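Local coordinates for AT5G66160 protein (Arabidopsis thaliana, PDB 7BVW), which acts through its RING-H2 domain as a zinc-binding E3 ligase and probably serves as a sorting receptor carrying proteins to the protein storage vacuole, at residues 14-20 with 40-46. Residues are numbered along the deposited sequence.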
loop_
_atom_site.group_PDB
_atom_site.type_symbol
_atom_site.label_atom_id
_atom_site.label_comp_id
_atom_site.label_asym_id
_atom_site.label_seq_id
_atom_site.Cartn_x
_atom_site.Cartn_y
_atom_site.Cartn_z
ATOM N N LEU A 14 -6.021 -6.787 -1.065
ATOM C CA LEU A 14 -5.145 -6.099 -1.999
ATOM C C LEU A 14 -3.898 -6.940 -2.274
ATOM O O LEU A 14 -3.445 -7.696 -1.409
ATOM C CB LEU A 14 -4.745 -4.735 -1.445
ATOM C CG LEU A 14 -5.748 -3.596 -1.638
ATOM C CD1 LEU A 14 -5.364 -2.407 -0.778
ATOM C CD2 LEU A 14 -5.813 -3.186 -3.105
ATOM N N PRO A 15 -3.329 -6.833 -3.474
ATOM C CA PRO A 15 -2.141 -7.631 -3.799
ATOM C C PRO A 15 -0.973 -7.289 -2.887
ATOM O O PRO A 15 -0.742 -6.127 -2.546
ATOM C CB PRO A 15 -1.847 -7.252 -5.255
ATOM C CG PRO A 15 -3.138 -6.715 -5.780
ATOM C CD PRO A 15 -3.778 -6.023 -4.619
ATOM N N CYS A 16 -0.234 -8.323 -2.491
ATOM C CA CYS A 16 0.933 -8.160 -1.639
ATOM C C CYS A 16 2.067 -9.026 -2.166
ATOM O O CYS A 16 1.838 -10.061 -2.798
ATOM C CB CYS A 16 0.628 -8.527 -0.179
ATOM S SG CYS A 16 0.325 -10.283 0.114
ATOM N N PHE A 17 3.296 -8.593 -1.892
ATOM C CA PHE A 17 4.480 -9.277 -2.391
ATOM C C PHE A 17 5.652 -8.974 -1.468
ATOM O O PHE A 17 5.594 -8.071 -0.628
ATOM C CB PHE A 17 4.785 -8.871 -3.838
ATOM C CG PHE A 17 4.972 -7.392 -4.034
ATOM C CD1 PHE A 17 3.880 -6.548 -4.173
ATOM C CD2 PHE A 17 6.243 -6.847 -4.097
ATOM C CE1 PHE A 17 4.054 -5.190 -4.357
ATOM C CE2 PHE A 17 6.421 -5.491 -4.283
ATOM C CZ PHE A 17 5.326 -4.660 -4.412
ATOM N N THR A 18 6.723 -9.748 -1.631
ATOM C CA THR A 18 7.925 -9.620 -0.817
ATOM C C THR A 18 8.986 -8.829 -1.576
ATOM O O THR A 18 9.169 -9.018 -2.782
ATOM C CB THR A 18 8.469 -11.002 -0.436
ATOM O OG1 THR A 18 7.500 -11.706 0.352
ATOM C CG2 THR A 18 9.758 -10.876 0.360
ATOM N N PHE A 19 9.678 -7.939 -0.865
ATOM C CA PHE A 19 10.724 -7.117 -1.471
ATOM C C PHE A 19 11.959 -7.977 -1.711
ATOM O O PHE A 19 12.757 -8.211 -0.802
ATOM C CB PHE A 19 11.049 -5.921 -0.583
ATOM C CG PHE A 19 11.948 -4.906 -1.239
ATOM C CD1 PHE A 19 11.420 -3.910 -2.048
ATOM C CD2 PHE A 19 13.320 -4.950 -1.051
ATOM C CE1 PHE A 19 12.246 -2.978 -2.654
ATOM C CE2 PHE A 19 14.147 -4.021 -1.652
ATOM C CZ PHE A 19 13.611 -3.033 -2.454
ATOM N N THR A 20 12.119 -8.454 -2.940
ATOM C CA THR A 20 13.272 -9.241 -3.354
ATOM C C THR A 20 13.924 -8.586 -4.569
ATOM O O THR A 20 13.562 -7.475 -4.968
ATOM C CB THR A 20 12.865 -10.685 -3.661
ATOM O OG1 THR A 20 11.787 -10.686 -4.606
ATOM C CG2 THR A 20 12.417 -11.393 -2.391
ATOM N N PHE A 40 15.403 -6.187 2.237
ATOM C CA PHE A 40 15.171 -7.482 1.609
ATOM C C PHE A 40 14.300 -8.362 2.496
ATOM O O PHE A 40 14.577 -8.533 3.687
ATOM C CB PHE A 40 16.505 -8.174 1.321
ATOM C CG PHE A 40 16.365 -9.615 0.908
ATOM C CD1 PHE A 40 16.123 -9.951 -0.413
ATOM C CD2 PHE A 40 16.478 -10.634 1.843
ATOM C CE1 PHE A 40 15.993 -11.274 -0.793
ATOM C CE2 PHE A 40 16.346 -11.957 1.469
ATOM C CZ PHE A 40 16.106 -12.277 0.150
ATOM N N GLY A 41 13.243 -8.921 1.913
ATOM C CA GLY A 41 12.353 -9.811 2.622
ATOM C C GLY A 41 11.132 -9.156 3.228
ATOM O O GLY A 41 10.260 -9.869 3.741
ATOM N N GLU A 42 11.037 -7.829 3.191
ATOM C CA GLU A 42 9.878 -7.161 3.756
ATOM C C GLU A 42 8.635 -7.423 2.912
ATOM O O GLU A 42 8.708 -7.756 1.726
ATOM C CB GLU A 42 10.126 -5.660 3.867
ATOM C CG GLU A 42 11.106 -5.274 4.951
ATOM C CD GLU A 42 11.309 -3.779 5.033
ATOM O OE1 GLU A 42 11.022 -3.087 4.034
ATOM O OE2 GLU A 42 11.748 -3.300 6.098
ATOM N N SER A 43 7.478 -7.259 3.546
ATOM C CA SER A 43 6.188 -7.460 2.901
ATOM C C SER A 43 5.631 -6.122 2.437
ATOM O O SER A 43 5.561 -5.168 3.219
ATOM C CB SER A 43 5.199 -8.136 3.853
ATOM O OG SER A 43 5.573 -9.482 4.111
ATOM N N LEU A 44 5.242 -6.054 1.169
ATOM C CA LEU A 44 4.706 -4.842 0.575
ATOM C C LEU A 44 3.309 -5.098 0.025
ATOM O O LEU A 44 2.906 -6.242 -0.201
ATOM C CB LEU A 44 5.610 -4.320 -0.552
ATOM C CG LEU A 44 6.776 -3.393 -0.198
ATOM C CD1 LEU A 44 7.833 -4.101 0.628
ATOM C CD2 LEU A 44 7.378 -2.837 -1.473
ATOM N N ARG A 45 2.572 -4.013 -0.192
ATOM C CA ARG A 45 1.279 -4.065 -0.855
ATOM C C ARG A 45 1.261 -3.084 -2.016
ATOM O O ARG A 45 1.972 -2.075 -2.010
ATOM C CB ARG A 45 0.128 -3.739 0.103
ATOM C CG ARG A 45 -0.459 -4.940 0.824
ATOM C CD ARG A 45 -1.918 -4.692 1.180
ATOM N NE ARG A 45 -2.308 -5.330 2.435
ATOM C CZ ARG A 45 -2.596 -6.621 2.565
ATOM N NH1 ARG A 45 -2.527 -7.427 1.514
ATOM N NH2 ARG A 45 -2.941 -7.108 3.750
ATOM N N LEU A 46 0.436 -3.390 -3.011
ATOM C CA LEU A 46 0.300 -2.568 -4.204
ATOM C C LEU A 46 -1.119 -2.026 -4.298
ATOM O O LEU A 46 -2.087 -2.775 -4.131
ATOM C CB LEU A 46 0.638 -3.367 -5.464
ATOM C CG LEU A 46 0.605 -2.561 -6.759
ATOM C CD1 LEU A 46 1.688 -1.495 -6.739
ATOM C CD2 LEU A 46 0.751 -3.471 -7.971
#
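Five backbone hydrogen bonds tie residues 14-20 to residues 40-46 as antiparallel neighbours, placing strand 16-18 at the edge of the small RING sheet, beside the central strand 43-46. Phe17 and Leu44 form the hydrogen-bonded pair, with Phe17 N to Leu44 O at 2.9 Å and Leu44 N to Phe17 O at 2.7 Å. The ladder extends past it in both directions, through Leu46 N to Pro15 O (3.0 Å) on one side and Phe19 N to Glu42 O (2.8 Å) on the other, then Gly41 N to Phe19 O (2.8 Å). At the non-hydrogen-bonded pairs the strands draw close enough for CA-H...O contacts, such as Cys16 CA to Leu44 O at 3.1 Å.

Apolar packing gathers on the face of Phe17 and Leu44. Leu44 CB sits over the Phe17 ring in a CH-pi contact, 4.1 Å from the centroid, while Leu46 CB meets the ring edge. Phe19 packs its CB against Leu44 CD1 (3.9 Å), and its ring meets zinc ligand His24.

Among polar side chains, Arg45 NH1 makes a weak hydrogen bond to Leu14 O (3.1 Å), its NE being engaged in a salt bridge with Asp59, whereas Glu42 OE1 accepts from zinc ligand His54. The two segments thus cohere mainly through backbone pairing and apolar contacts.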